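Long-range contacts in serine hydrolase CCSP0084 (Cycloclasticus sp. P1, PDB 4I3F), which probably acts as a serine hydrolase of the alpha/beta-hydrolase fold, cleaving esters and meta-cleavage products of aromatic degradation: residues A[106-111]-A[140-145]; A[44-49]-A[114-119]. One frame throughout, in Å; residues are numbered along the deposited sequence.

Contact 1 (A[106-111]-A[140-145]). With NA (sodium ion), chain D.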
loop_
_atom_site.group_PDB
_atom_site.type_symbol
_atom_site.label_atom_id
_atom_site.label_comp_id
_atom_site.label_asym_id
_atom_site.label_seq_id
_atom_site.Cartn_x
_atom_site.Cartn_y
_atom_site.Cartn_z
ATOM N N GLN A 106 12.052 -7.352 -1.359
ATOM C CA GLN A 106 12.221 -6.572 -0.134
ATOM C C GLN A 106 11.415 -7.158 1.029
ATOM O O GLN A 106 11.915 -7.263 2.155
ATOM C CB GLN A 106 11.813 -5.111 -0.356
ATOM C CG GLN A 106 11.904 -4.265 0.930
ATOM C CD GLN A 106 11.304 -2.884 0.780
ATOM O OE1 GLN A 106 10.486 -2.642 -0.110
ATOM N NE2 GLN A 106 11.699 -1.967 1.658
ATOM N N GLN A 107 10.172 -7.549 0.771
ATOM C CA GLN A 107 9.334 -8.042 1.859
ATOM C C GLN A 107 9.772 -9.418 2.323
ATOM O O GLN A 107 9.701 -9.724 3.516
ATOM C CB GLN A 107 7.849 -8.047 1.460
ATOM C CG GLN A 107 7.320 -6.688 0.997
ATOM C CD GLN A 107 7.822 -5.536 1.851
ATOM O OE1 GLN A 107 7.820 -5.610 3.072
ATOM N NE2 GLN A 107 8.262 -4.470 1.206
ATOM N N ILE A 108 10.225 -10.252 1.389
ATOM C CA ILE A 108 10.774 -11.555 1.746
ATOM C C ILE A 108 12.053 -11.380 2.571
ATOM O O ILE A 108 12.231 -12.045 3.600
ATOM C CB ILE A 108 11.067 -12.410 0.504
ATOM C CG1 ILE A 108 9.776 -12.664 -0.276
ATOM C CG2 ILE A 108 11.720 -13.732 0.899
ATOM C CD1 ILE A 108 8.715 -13.369 0.541
ATOM N N ASP A 109 12.927 -10.477 2.125
ATOM C CA ASP A 109 14.159 -10.179 2.853
ATOM C C ASP A 109 13.869 -9.606 4.241
ATOM O O ASP A 109 14.623 -9.853 5.185
ATOM C CB ASP A 109 15.034 -9.199 2.069
ATOM C CG ASP A 109 15.646 -9.819 0.829
ATOM O OD1 ASP A 109 15.679 -11.068 0.730
ATOM O OD2 ASP A 109 16.099 -9.047 -0.049
ATOM N N LEU A 110 12.787 -8.842 4.364
ATOM C CA LEU A 110 12.377 -8.300 5.664
ATOM C C LEU A 110 11.902 -9.417 6.601
ATOM O O LEU A 110 12.334 -9.496 7.750
ATOM C CB LEU A 110 11.270 -7.257 5.483
ATOM C CG LEU A 110 10.646 -6.631 6.736
ATOM C CD1 LEU A 110 11.702 -5.951 7.595
ATOM C CD2 LEU A 110 9.545 -5.636 6.374
ATOM N N LEU A 111 11.005 -10.271 6.112
ATOM C CA LEU A 111 10.514 -11.386 6.920
ATOM C C LEU A 111 11.650 -12.323 7.331
ATOM O O LEU A 111 11.679 -12.816 8.463
ATOM C CB LEU A 111 9.412 -12.152 6.178
ATOM C CG LEU A 111 8.126 -11.388 5.882
ATOM C CD1 LEU A 111 7.159 -12.254 5.075
ATOM C CD2 LEU A 111 7.458 -10.911 7.166
ATOM N N GLU A 140 3.742 -19.508 0.543
ATOM C CA GLU A 140 3.953 -20.163 1.830
ATOM C C GLU A 140 4.309 -19.186 2.958
ATOM O O GLU A 140 4.313 -19.566 4.134
ATOM C CB GLU A 140 5.047 -21.234 1.709
ATOM C CG GLU A 140 6.477 -20.688 1.484
ATOM C CD GLU A 140 6.713 -20.059 0.101
ATOM O OE1 GLU A 140 5.861 -20.183 -0.798
ATOM O OE2 GLU A 140 7.776 -19.443 -0.087
ATOM N N ARG A 141 4.611 -17.940 2.610
ATOM C CA ARG A 141 5.044 -16.977 3.615
ATOM C C ARG A 141 3.880 -16.155 4.144
ATOM O O ARG A 141 4.075 -15.280 4.992
ATOM C CB ARG A 141 6.092 -16.019 3.043
ATOM C CG ARG A 141 7.360 -16.693 2.523
ATOM C CD ARG A 141 8.014 -17.592 3.564
ATOM N NE ARG A 141 8.568 -16.850 4.697
ATOM C CZ ARG A 141 9.773 -16.285 4.712
ATOM N NH1 ARG A 141 10.556 -16.347 3.645
ATOM N NH2 ARG A 141 10.195 -15.633 5.789
ATOM N N PHE A 142 2.671 -16.422 3.650
ATOM C CA PHE A 142 1.524 -15.570 3.986
ATOM C C PHE A 142 0.298 -16.342 4.429
ATOM O O PHE A 142 0.056 -17.470 3.980
ATOM C CB PHE A 142 1.205 -14.614 2.825
ATOM C CG PHE A 142 2.361 -13.741 2.466
ATOM C CD1 PHE A 142 3.247 -14.106 1.443
ATOM C CD2 PHE A 142 2.627 -12.601 3.207
ATOM C CE1 PHE A 142 4.349 -13.316 1.153
ATOM C CE2 PHE A 142 3.724 -11.815 2.917
ATOM C CZ PHE A 142 4.587 -12.176 1.886
ATOM N N LYS A 143 -0.452 -15.724 5.340
ATOM C CA LYS A 143 -1.638 -16.332 5.936
ATOM C C LYS A 143 -2.865 -15.672 5.313
ATOM O O LYS A 143 -3.271 -16.038 4.210
ATOM C CB LYS A 143 -1.605 -16.164 7.464
ATOM C CG LYS A 143 -0.564 -17.054 8.169
ATOM C CD LYS A 143 -0.029 -16.429 9.464
ATOM C CE LYS A 143 -1.096 -16.335 10.554
ATOM N NZ LYS A 143 -1.552 -17.686 10.997
ATOM N N LYS A 144 -3.445 -14.687 5.994
ATOM C CA LYS A 144 -4.563 -13.939 5.410
ATOM C C LYS A 144 -4.110 -12.615 4.826
ATOM O O LYS A 144 -3.123 -12.033 5.286
ATOM C CB LYS A 144 -5.636 -13.648 6.458
ATOM C CG LYS A 144 -6.463 -14.839 6.897
ATOM C CD LYS A 144 -7.458 -14.368 7.949
ATOM C CE LYS A 144 -8.796 -15.077 7.840
ATOM N NZ LYS A 144 -8.826 -16.364 8.587
ATOM N N ALA A 145 -4.862 -12.127 3.842
ATOM C CA ALA A 145 -4.543 -10.869 3.169
ATOM C C ALA A 145 -5.728 -9.915 3.146
ATOM O O ALA A 145 -6.868 -10.324 2.899
ATOM C CB ALA A 145 -4.048 -11.128 1.747
HETATM NA NA NA D . 9.301 -18.520 -1.611
HETATM O O HOH W 1 10.321 -17.531 0.859
HETATM O O HOH W 2 11.748 -19.393 -2.495
#
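Arg-141 and Phe-142 pack against Ile-108 and Leu-111 on one flank of helix 96-113, joining that helix of the alpha/beta-hydrolase fold to the start of strand 142-148. The arginine sets out with CB pointing toward the helix; CG, anti to the carbonyl carbon (chi1 -59°), rests 4.1 Å from CD1 of Ile-108. Further bends at chi2 and chi3 carry the chain past CD to NE, which donates to the carbonyl of Glu-117. Of the terminal nitrogens, NH2 comes within 3.6 Å of Leu-111 CB and donates to Ile-116 O, while NH1 lies 4.0 Å from Ile-108 CG2 and forms a salt bridge with Asp-112. A leucine here would probably leave the Asp-112 carboxylate without its cationic mate and the Glu-117 and Ile-116 carbonyls without these donors. Deeper in, Leu-111 CD1 crosses to Phe-142, 4.1 Å from ring atom CE2, with Leu-134 also touching the ring. Outside, Glu-140 OE2 binds sodium at 2.3 Å together with His-138 ND1. Water 1, also a sodium ligand, accepts from Arg-141 NH1 over 3.0 Å, in the plane of the guanidinium and at its edge.

Contact 2 (A[44-49]-A[114-119])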
loop_
_atom_site.group_PDB
_atom_site.type_symbol
_atom_site.label_atom_id
_atom_site.label_comp_id
_atom_site.label_asym_id
_atom_site.label_seq_id
_atom_site.Cartn_x
_atom_site.Cartn_y
_atom_site.Cartn_z
ATOM N N ASP A 44 2.234 -12.852 19.125
ATOM C CA ASP A 44 2.644 -14.078 18.443
ATOM C C ASP A 44 2.357 -14.088 16.940
ATOM O O ASP A 44 3.082 -14.713 16.167
ATOM C CB ASP A 44 1.995 -15.294 19.107
ATOM C CG ASP A 44 2.311 -15.393 20.591
ATOM O OD1 ASP A 44 3.424 -14.996 21.004
ATOM O OD2 ASP A 44 1.435 -15.867 21.344
ATOM N N THR A 45 1.301 -13.400 16.522
ATOM C CA THR A 45 0.921 -13.400 15.111
ATOM C C THR A 45 1.206 -12.024 14.522
ATOM O O THR A 45 0.920 -11.003 15.156
ATOM C CB THR A 45 -0.559 -13.751 14.932
ATOM O OG1 THR A 45 -0.833 -15.015 15.555
ATOM C CG2 THR A 45 -0.926 -13.811 13.452
ATOM N N SER A 46 1.779 -11.990 13.322
ATOM C CA SER A 46 2.184 -10.717 12.730
ATOM C C SER A 46 1.305 -10.259 11.570
ATOM O O SER A 46 0.615 -11.062 10.936
ATOM C CB SER A 46 3.653 -10.763 12.299
ATOM O OG SER A 46 3.871 -11.743 11.304
ATOM N N ILE A 47 1.328 -8.947 11.322
ATOM C CA ILE A 47 0.707 -8.346 10.146
ATOM C C ILE A 47 1.747 -7.438 9.499
ATOM O O ILE A 47 2.343 -6.594 10.176
ATOM C CB ILE A 47 -0.518 -7.481 10.505
ATOM C CG1 ILE A 47 -1.538 -8.258 11.334
ATOM C CG2 ILE A 47 -1.176 -6.939 9.240
ATOM C CD1 ILE A 47 -2.664 -7.368 11.881
ATOM N N LEU A 48 1.979 -7.638 8.203
ATOM C CA LEU A 48 2.870 -6.785 7.418
ATOM C C LEU A 48 1.981 -5.811 6.658
ATOM O O LEU A 48 1.095 -6.237 5.918
ATOM C CB LEU A 48 3.675 -7.637 6.429
ATOM C CG LEU A 48 4.579 -6.896 5.429
ATOM C CD1 LEU A 48 5.669 -6.123 6.158
ATOM C CD2 LEU A 48 5.200 -7.857 4.425
ATOM N N LEU A 49 2.199 -4.511 6.849
ATOM C CA LEU A 49 1.355 -3.500 6.209
ATOM C C LEU A 49 2.146 -2.756 5.146
ATOM O O LEU A 49 3.209 -2.191 5.434
ATOM C CB LEU A 49 0.803 -2.506 7.244
ATOM C CG LEU A 49 -0.144 -3.129 8.277
ATOM C CD1 LEU A 49 0.592 -3.373 9.584
ATOM C CD2 LEU A 49 -1.377 -2.272 8.502
ATOM N N LYS A 114 13.642 -10.808 10.148
ATOM C CA LYS A 114 12.913 -10.779 11.414
ATOM C C LYS A 114 12.605 -12.189 11.924
ATOM O O LYS A 114 11.992 -12.357 12.990
ATOM C CB LYS A 114 11.607 -9.990 11.258
ATOM C CG LYS A 114 11.805 -8.542 10.842
ATOM C CD LYS A 114 12.678 -7.786 11.833
ATOM C CE LYS A 114 11.900 -7.341 13.046
ATOM N NZ LYS A 114 12.711 -6.466 13.952
ATOM N N GLY A 115 13.025 -13.203 11.168
ATOM C CA GLY A 115 12.767 -14.587 11.541
ATOM C C GLY A 115 11.297 -14.968 11.533
ATOM O O GLY A 115 10.884 -15.875 12.260
ATOM N N ILE A 116 10.513 -14.285 10.701
ATOM C CA ILE A 116 9.080 -14.548 10.613
ATOM C C ILE A 116 8.775 -15.462 9.430
ATOM O O ILE A 116 8.992 -15.087 8.273
ATOM C CB ILE A 116 8.277 -13.234 10.475
ATOM C CG1 ILE A 116 8.393 -12.405 11.762
ATOM C CG2 ILE A 116 6.809 -13.533 10.136
ATOM C CD1 ILE A 116 7.852 -10.981 11.646
ATOM N N GLU A 117 8.268 -16.659 9.714
ATOM C CA GLU A 117 8.012 -17.623 8.646
ATOM C C GLU A 117 6.731 -17.300 7.878
ATOM O O GLU A 117 6.713 -17.342 6.641
ATOM C CB GLU A 117 7.987 -19.055 9.190
ATOM C CG GLU A 117 7.709 -20.131 8.128
ATOM C CD GLU A 117 8.684 -20.090 6.944
ATOM O OE1 GLU A 117 9.851 -19.664 7.117
ATOM O OE2 GLU A 117 8.278 -20.494 5.831
ATOM N N GLN A 118 5.667 -16.971 8.607
ATOM C CA GLN A 118 4.390 -16.635 7.979
ATOM C C GLN A 118 3.794 -15.393 8.617
ATOM O O GLN A 118 3.896 -15.209 9.837
ATOM C CB GLN A 118 3.397 -17.787 8.128
ATOM C CG GLN A 118 3.786 -19.073 7.424
ATOM C CD GLN A 118 2.605 -20.020 7.280
ATOM O OE1 GLN A 118 1.945 -20.359 8.263
ATOM N NE2 GLN A 118 2.321 -20.431 6.048
ATOM N N THR A 119 3.149 -14.566 7.800
ATOM C CA THR A 119 2.544 -13.326 8.286
ATOM C C THR A 119 1.201 -13.038 7.611
ATOM O O THR A 119 0.976 -13.442 6.464
ATOM C CB THR A 119 3.509 -12.129 8.073
ATOM O OG1 THR A 119 2.989 -10.960 8.718
ATOM C CG2 THR A 119 3.697 -11.835 6.585
HETATM O O HOH W 3 2.305 -14.674 12.103
#
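Two hydroxyls meet where strand 46-50 runs beside the start of strand 119-124: Ser-46 OG and Thr-119 OG1 stand 2.8 Å apart, within hydrogen-bonding distance. Each is aimed by its first torsion. Ser-46 OG sits between the backbone N and the carbonyl carbon (chi1 62°), whereas Thr-119 OG1 is turned opposite its own N (chi1 -172°). Apolar groups come close to the pair: Ile-116 CG2 lies 3.6 Å from Ser-46 OG and Leu-48 CB 4.1 Å from Thr-119 OG1. A bridging water joins the two backbones: water 3 accepts from Ser-46 N at 3.0 Å and donates to Gln-118 O at 2.8 Å. The strands concerned are parallel neighbours in the central sheet of the alpha/beta-hydrolase fold, and backbone bonds from Ser-46 and Leu-48 to His-120 set their alignment. Strand 119-124 then runs on into a GxSxG sequence consistent with the nucleophile elbow of this family, so the contact lies at the end of the strand remote from that turn. Further out, the chain reaches Ile-116 from helix 96-113 through a Schellman motif, in which Gly-115 takes positive phi (65°). Leu-77 of strand 75-79 packs against both Ser-46 and Ile-116, and Leu-111 of the helix touches both Ile-116 and Thr-119. Beyond the turn, the side-chain amide of Gln-118 donates through NE2 to Glu-140 O.

In the fold
Both contacts are largely buried and lie on the same side of the chain's centre, their own centres about 7 Å apart. Contact 1 joins a helix to the sheet through aliphatic and aromatic packing, then grades outward into charge and a hydrated sodium ion. Contact 2 stays between strand 46-50 and the entry to its parallel neighbour, relying on small hydroxyls and a single bridging water. Segment 114-119 connects them: it follows the helix of contact 1, and its Thr-119 CG2 packs 3.6 Å from Phe-142 CD2. Gln-107 of the same helix touches Leu-48, so helix 96-113 meets strand 46-50 as well, and both contacts reach the same central sheet.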